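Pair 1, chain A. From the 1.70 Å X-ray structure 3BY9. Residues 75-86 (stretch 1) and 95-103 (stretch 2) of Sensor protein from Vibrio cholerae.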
# COMPACT_ATOMS: atom_id res chain seq x y z
N THR A 75 -10.05 -10.66 -0.98
CA THR A 75 -10.76 -10.42 0.32
C THR A 75 -10.60 -11.79 1.00
O THR A 75 -11.03 -12.79 0.46
CB THR A 75 -12.24 -10.09 0.11
OG1 THR A 75 -12.37 -8.86 -0.64
CG2 THR A 75 -12.94 -9.91 1.48
N TYR A 76 -10.00 -11.80 2.21
CA TYR A 76 -9.67 -13.11 2.77
C TYR A 76 -9.72 -13.09 4.29
O TYR A 76 -9.45 -12.08 4.92
CB TYR A 76 -8.28 -13.59 2.28
CG TYR A 76 -7.14 -12.61 2.43
CD1 TYR A 76 -6.11 -12.86 3.36
CD2 TYR A 76 -7.03 -11.47 1.59
CE1 TYR A 76 -4.99 -11.99 3.43
CE2 TYR A 76 -5.93 -10.63 1.68
CZ TYR A 76 -4.93 -10.88 2.57
OH TYR A 76 -3.84 -10.04 2.58
N LEU A 77 -10.04 -14.26 4.82
CA LEU A 77 -10.27 -14.46 6.27
C LEU A 77 -9.16 -15.26 6.90
O LEU A 77 -8.84 -16.33 6.43
CB LEU A 77 -11.62 -15.21 6.42
CG LEU A 77 -12.06 -15.52 7.84
CD1 LEU A 77 -12.48 -14.20 8.54
CD2 LEU A 77 -13.31 -16.39 7.77
N ILE A 78 -8.61 -14.74 8.01
CA ILE A 78 -7.47 -15.38 8.66
C ILE A 78 -7.84 -15.80 10.08
O ILE A 78 -8.51 -15.04 10.79
CB ILE A 78 -6.33 -14.36 8.70
CG1 ILE A 78 -6.10 -13.78 7.27
CG2 ILE A 78 -5.05 -15.05 9.10
CD1 ILE A 78 -4.96 -12.73 7.25
N ASP A 79 -7.42 -17.01 10.51
CA ASP A 79 -7.72 -17.43 11.86
C ASP A 79 -6.84 -16.73 12.89
O ASP A 79 -6.03 -15.89 12.55
CB ASP A 79 -7.68 -18.99 11.97
CG ASP A 79 -6.27 -19.58 11.91
OD1 ASP A 79 -5.29 -18.84 12.01
OD2 ASP A 79 -6.16 -20.83 11.78
N ARG A 80 -7.03 -17.01 14.16
CA ARG A 80 -6.31 -16.25 15.17
C ARG A 80 -4.83 -16.61 15.29
O ARG A 80 -4.10 -15.96 16.04
CB ARG A 80 -7.02 -16.38 16.54
CG ARG A 80 -6.93 -17.75 17.14
CD ARG A 80 -7.62 -17.66 18.52
NE ARG A 80 -7.50 -18.90 19.28
CZ ARG A 80 -6.43 -19.23 19.99
NH1 ARG A 80 -5.38 -18.41 20.04
NH2 ARG A 80 -6.41 -20.39 20.64
N PHE A 81 -4.42 -17.61 14.50
CA PHE A 81 -3.04 -18.06 14.47
C PHE A 81 -2.32 -17.50 13.23
O PHE A 81 -1.10 -17.68 13.07
CB PHE A 81 -3.01 -19.59 14.44
CG PHE A 81 -3.81 -20.21 15.57
CD1 PHE A 81 -3.31 -20.21 16.86
CD2 PHE A 81 -5.06 -20.75 15.33
CE1 PHE A 81 -4.06 -20.77 17.89
CE2 PHE A 81 -5.79 -21.30 16.38
CZ PHE A 81 -5.26 -21.30 17.64
N GLY A 82 -3.07 -16.80 12.37
CA GLY A 82 -2.49 -16.22 11.17
C GLY A 82 -2.73 -17.05 9.92
O GLY A 82 -2.24 -16.64 8.86
N ASN A 83 -3.46 -18.16 10.00
CA ASN A 83 -3.65 -18.99 8.79
C ASN A 83 -4.85 -18.54 7.97
O ASN A 83 -5.94 -18.32 8.51
CB ASN A 83 -3.91 -20.45 9.17
CG ASN A 83 -2.82 -21.00 10.04
OD1 ASN A 83 -1.64 -21.04 9.66
ND2 ASN A 83 -3.22 -21.46 11.23
N THR A 84 -4.68 -18.42 6.66
CA THR A 84 -5.80 -18.03 5.84
C THR A 84 -6.71 -19.24 5.71
O THR A 84 -6.26 -20.30 5.26
CB THR A 84 -5.33 -17.58 4.44
OG1 THR A 84 -4.47 -16.47 4.63
CG2 THR A 84 -6.57 -17.08 3.58
N ILE A 85 -7.98 -19.09 6.11
CA ILE A 85 -8.89 -20.22 6.05
C ILE A 85 -9.96 -20.10 4.96
O ILE A 85 -10.55 -21.09 4.60
CB ILE A 85 -9.60 -20.50 7.39
CG1 ILE A 85 -10.51 -19.32 7.79
CG2 ILE A 85 -8.58 -20.76 8.52
CD1 ILE A 85 -11.44 -19.79 8.97
N ALA A 86 -10.23 -18.88 4.46
CA ALA A 86 -11.22 -18.76 3.38
C ALA A 86 -10.80 -17.52 2.59
O ALA A 86 -10.21 -16.60 3.14
CB ALA A 86 -12.67 -18.60 3.94
N SER A 95 -4.28 -18.40 -5.06
CA SER A 95 -4.95 -18.72 -3.79
C SER A 95 -4.11 -18.53 -2.55
O SER A 95 -2.99 -19.04 -2.45
CB SER A 95 -5.46 -20.14 -3.76
OG SER A 95 -6.20 -20.39 -2.54
N PHE A 96 -4.69 -17.80 -1.59
CA PHE A 96 -4.01 -17.56 -0.34
C PHE A 96 -4.39 -18.62 0.68
O PHE A 96 -3.86 -18.60 1.81
CB PHE A 96 -4.46 -16.21 0.25
CG PHE A 96 -4.06 -14.98 -0.53
CD1 PHE A 96 -3.29 -15.06 -1.71
CD2 PHE A 96 -4.51 -13.72 -0.10
CE1 PHE A 96 -2.99 -13.92 -2.44
CE2 PHE A 96 -4.23 -12.56 -0.83
CZ PHE A 96 -3.47 -12.65 -2.00
N ILE A 97 -5.28 -19.55 0.32
CA ILE A 97 -5.74 -20.55 1.30
C ILE A 97 -4.56 -21.38 1.87
O ILE A 97 -3.72 -21.88 1.12
CB ILE A 97 -6.75 -21.53 0.67
CG1 ILE A 97 -7.99 -20.77 0.17
CG2 ILE A 97 -7.19 -22.59 1.71
CD1 ILE A 97 -8.91 -20.31 1.19
N GLY A 98 -4.49 -21.46 3.21
CA GLY A 98 -3.43 -22.26 3.81
C GLY A 98 -2.15 -21.48 4.09
O GLY A 98 -1.26 -21.98 4.79
N ARG A 99 -2.05 -20.25 3.59
CA ARG A 99 -0.80 -19.49 3.81
C ARG A 99 -0.97 -18.73 5.11
O ARG A 99 -2.07 -18.24 5.38
CB ARG A 99 -0.58 -18.44 2.69
CG ARG A 99 -0.62 -18.99 1.29
CD ARG A 99 0.44 -20.03 1.07
NE ARG A 99 0.73 -20.19 -0.35
CZ ARG A 99 1.66 -19.51 -1.01
NH1 ARG A 99 2.41 -18.61 -0.39
NH2 ARG A 99 1.87 -19.74 -2.31
N ASN A 100 0.13 -18.59 5.85
CA ASN A 100 0.08 -17.91 7.14
C ASN A 100 0.66 -16.52 7.01
O ASN A 100 1.75 -16.36 6.42
CB ASN A 100 0.82 -18.78 8.17
CG ASN A 100 0.76 -18.18 9.56
OD1 ASN A 100 1.41 -17.18 9.83
ND2 ASN A 100 -0.03 -18.79 10.44
N PHE A 101 -0.05 -15.49 7.54
CA PHE A 101 0.42 -14.10 7.43
C PHE A 101 0.60 -13.45 8.81
O PHE A 101 0.46 -12.24 8.94
CB PHE A 101 -0.58 -13.29 6.60
CG PHE A 101 -0.69 -13.80 5.17
CD1 PHE A 101 0.42 -13.78 4.35
CD2 PHE A 101 -1.87 -14.34 4.69
CE1 PHE A 101 0.37 -14.33 3.02
CE2 PHE A 101 -1.94 -14.88 3.36
CZ PHE A 101 -0.80 -14.87 2.54
N ALA A 102 0.90 -14.27 9.82
CA ALA A 102 1.06 -13.69 11.18
C ALA A 102 2.21 -12.73 11.20
O ALA A 102 2.28 -11.87 12.06
CB ALA A 102 1.32 -14.81 12.22
N TRP A 103 3.14 -12.88 10.25
CA TRP A 103 4.31 -12.02 10.12
C TRP A 103 3.99 -10.65 9.51
O TRP A 103 4.84 -9.70 9.56
CB TRP A 103 5.39 -12.75 9.29
CG TRP A 103 4.92 -13.17 7.92
CD1 TRP A 103 4.26 -14.35 7.58
CD2 TRP A 103 5.04 -12.40 6.69
NE1 TRP A 103 3.94 -14.32 6.21
CE2 TRP A 103 4.41 -13.16 5.66
CE3 TRP A 103 5.60 -11.16 6.37
CZ2 TRP A 103 4.34 -12.70 4.33
CZ3 TRP A 103 5.53 -10.71 5.04
CH2 TRP A 103 4.91 -11.47 4.05

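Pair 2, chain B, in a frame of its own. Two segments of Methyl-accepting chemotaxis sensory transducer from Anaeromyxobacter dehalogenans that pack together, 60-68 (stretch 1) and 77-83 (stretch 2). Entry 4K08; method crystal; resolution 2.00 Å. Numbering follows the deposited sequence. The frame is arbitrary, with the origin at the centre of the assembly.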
# COMPACT_ATOMS: atom_id res chain seq x y z
N VAL B 60 0.85 -2.96 2.98
CA VAL B 60 2.24 -2.60 3.08
C VAL B 60 3.06 -3.73 2.48
O VAL B 60 2.88 -4.90 2.83
CB VAL B 60 2.68 -2.40 4.56
CG1 VAL B 60 4.22 -2.08 4.59
CG2 VAL B 60 1.83 -1.30 5.25
N ASN B 61 3.98 -3.39 1.58
CA ASN B 61 4.99 -4.36 1.18
C ASN B 61 6.38 -3.74 1.30
O ASN B 61 6.48 -2.54 1.45
CB ASN B 61 4.73 -4.94 -0.23
CG ASN B 61 4.83 -3.90 -1.34
OD1 ASN B 61 3.82 -3.29 -1.74
ND2 ASN B 61 6.04 -3.70 -1.87
N ASP B 62 7.43 -4.56 1.23
CA ASP B 62 8.81 -4.01 1.31
C ASP B 62 9.45 -4.02 -0.07
O ASP B 62 8.77 -4.27 -1.09
CB ASP B 62 9.72 -4.72 2.34
CG ASP B 62 10.04 -6.18 1.98
OD1 ASP B 62 9.96 -6.62 0.79
OD2 ASP B 62 10.37 -6.93 2.94
N LEU B 63 10.76 -3.76 -0.10
CA LEU B 63 11.42 -3.48 -1.38
C LEU B 63 11.91 -4.72 -2.12
O LEU B 63 12.31 -4.62 -3.27
CB LEU B 63 12.57 -2.47 -1.16
CG LEU B 63 12.07 -1.12 -0.61
CD1 LEU B 63 13.25 -0.20 -0.33
CD2 LEU B 63 11.06 -0.45 -1.54
N GLU B 64 11.86 -5.89 -1.47
CA GLU B 64 12.28 -7.13 -2.12
C GLU B 64 11.66 -7.36 -3.53
O GLU B 64 12.40 -7.66 -4.46
CB GLU B 64 12.07 -8.34 -1.19
CG GLU B 64 12.71 -9.65 -1.70
CD GLU B 64 12.59 -10.81 -0.70
OE1 GLU B 64 12.29 -10.56 0.51
OE2 GLU B 64 12.76 -11.97 -1.13
N PRO B 65 10.32 -7.19 -3.72
CA PRO B 65 9.21 -6.90 -2.78
C PRO B 65 8.69 -8.14 -2.10
O PRO B 65 8.60 -9.20 -2.71
CB PRO B 65 8.10 -6.30 -3.66
CG PRO B 65 8.30 -6.97 -5.07
CD PRO B 65 9.87 -7.26 -5.13
N ARG B 66 8.34 -8.00 -0.82
CA ARG B 66 7.77 -9.07 -0.04
C ARG B 66 6.60 -8.44 0.76
O ARG B 66 6.69 -7.29 1.20
CB ARG B 66 8.83 -9.67 0.90
CG ARG B 66 8.35 -10.85 1.82
CD ARG B 66 9.61 -11.56 2.52
NE ARG B 66 10.50 -12.22 1.54
CZ ARG B 66 10.40 -13.50 1.19
NH1 ARG B 66 9.45 -14.27 1.71
NH2 ARG B 66 11.26 -14.04 0.31
N MSE B 67 5.51 -9.19 0.92
CA MSE B 67 4.33 -8.61 1.59
C MSE B 67 4.64 -8.50 3.11
O MSE B 67 5.07 -9.48 3.74
CB MSE B 67 3.08 -9.44 1.40
CG MSE B 67 1.83 -8.74 1.95
SE MSE B 67 1.39 -7.15 0.85
CE MSE B 67 0.61 -7.99 -0.71
N VAL B 68 4.40 -7.31 3.66
CA VAL B 68 4.47 -7.08 5.11
C VAL B 68 3.09 -7.28 5.76
O VAL B 68 2.99 -8.06 6.71
CB VAL B 68 5.01 -5.67 5.46
CG1 VAL B 68 5.06 -5.43 7.01
CG2 VAL B 68 6.42 -5.49 4.87
N ASP B 77 0.81 -12.49 3.36
CA ASP B 77 1.75 -11.93 4.36
C ASP B 77 3.07 -12.71 4.37
O ASP B 77 3.05 -13.93 4.42
CB ASP B 77 1.13 -11.94 5.79
CG ASP B 77 0.01 -10.93 5.95
OD1 ASP B 77 -0.13 -10.07 5.05
OD2 ASP B 77 -0.70 -10.97 6.98
N GLY B 78 4.19 -12.01 4.27
CA GLY B 78 5.50 -12.64 4.26
C GLY B 78 5.89 -13.33 2.94
O GLY B 78 7.02 -13.82 2.81
N GLN B 79 4.97 -13.37 1.97
CA GLN B 79 5.28 -14.00 0.66
C GLN B 79 6.15 -13.10 -0.25
O GLN B 79 5.97 -11.88 -0.34
CB GLN B 79 4.00 -14.43 -0.08
CG GLN B 79 3.14 -15.47 0.68
CD GLN B 79 3.86 -16.82 0.85
OE1 GLN B 79 4.65 -17.23 -0.01
NE2 GLN B 79 3.58 -17.52 1.97
N ASP B 80 7.12 -13.73 -0.93
CA ASP B 80 7.88 -13.05 -1.97
C ASP B 80 6.93 -12.61 -3.11
O ASP B 80 6.20 -13.45 -3.67
CB ASP B 80 8.94 -14.03 -2.49
CG ASP B 80 9.90 -13.42 -3.53
OD1 ASP B 80 9.70 -12.28 -3.98
OD2 ASP B 80 10.92 -14.10 -3.86
N LEU B 81 6.95 -11.34 -3.47
CA LEU B 81 6.04 -10.83 -4.49
C LEU B 81 6.79 -10.58 -5.80
O LEU B 81 6.18 -10.10 -6.75
CB LEU B 81 5.37 -9.52 -4.04
CG LEU B 81 4.59 -9.62 -2.70
CD1 LEU B 81 4.15 -8.22 -2.15
CD2 LEU B 81 3.39 -10.56 -2.81
N SER B 82 8.10 -10.83 -5.85
CA SER B 82 8.79 -10.53 -7.09
C SER B 82 8.20 -11.54 -8.10
O SER B 82 7.74 -12.62 -7.77
CB SER B 82 10.33 -10.65 -6.98
OG SER B 82 10.67 -11.89 -6.44
N GLY B 83 8.07 -11.23 -9.30
CA GLY B 83 7.30 -12.24 -10.05
C GLY B 83 5.77 -12.48 -9.79
O GLY B 83 5.16 -13.30 -10.49
O HOH W 1 13.16 -12.26 -3.85

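In both pairs a hairpin lies against an irregular segment, and the two are joined by a single beta bridge, Asn A83 with Asn A100 in pair 1 and Arg B66 with Asp B80 in pair 2. The backbones superpose to 0.7 Å over 14 central residues, and three backbone hydrogen bonds recur. In pair 1, Phe A101 N donates to Gly A82 O (2.8 Å), Thr A84 N to Arg A99 O (2.9 Å) and Gly A98 N to Thr A84 O (2.9 Å). In pair 2, the matching bonds run from Leu B81 N to Pro B65 O (2.8 Å), Met B67 N to Gln B79 O (3.0 Å) and Gly B78 N to Met B67 O (2.7 Å). A CA-H...O contact accompanies each bridge, but from opposite partners of the bridge: Asn A100 CA approaches Gly A82 O at 3.2 Å, whereas Arg B66 CA approaches Gln B79 O at 3.4 Å.

Two matched positions keep their residue type. Gly A98 and Gly B78 both have positive phi, which favours glycine, and a CB at either would point away from the other stretch. Asp A79 and Asp B62 organise the turn by accepting backbone NH groups: Asp A79 OD1 takes Phe A81 N (2.9 Å) and Asn A83 N (2.8 Å), and Asp B62 OD1 takes Glu B64 N (3.0 Å) and, weakly, Arg B66 N (2.7 Å).

Between these two bonds the turns differ. Gly A82 closes a type I turn at phi 99°, where a CB would clash with Ala A102 CB. Its counterpart, Pro B65, follows a cis peptide and has phi -84°; its ring packs on the second stretch, with Pro B65 CG 4.0 Å from Leu B81 CB.

The buried side is filled by different means. In pair 1 it is largely aromatic: the edge of Phe A96 meets the face of Tyr A76, centroids 4.9 Å apart, while Tyr A76 CE1 lies 4.1 Å from Phe A101 CD2. Thr A84 points toward the second stretch, its CG2 4.0 Å from Phe A96 CB and its OG1 3.2 Å from Phe A101 CE2, at the edge of that ring; OG1 also donates to Arg A99 O (3.1 Å). Tyr A76 and Phe A96 have no counterpart in pair 2. At two positions that do match, selenomethionine Met B67 takes the place of Thr A84 and Leu B81 that of Phe A101, two apolar, non-aromatic side chains in contact, with Met B67 CE 3.8 Å from Leu B81 CD1.

At the bridge itself, side chains add polar links. Asn A100 ND2 serves two acceptors, Phe A81 O (3.0 Å) and Asn A83 OD1 (2.9 Å), an economical use of an amide. In pair 2 the long Arg B66 reaches Gly B78 O through NH1 (2.7 Å) and is held by a salt bridge from its NE to Glu B64 OE1 (2.6 Å). Asp B80, a carboxylate, cannot donate as Asn A100 does; its OD2 lies 3.9 Å from Glu B64 OE2, and a water donates to both Glu B64 OE2 (2.8 Å) and Asp B80 OD2 (2.9 Å), easing the like charges.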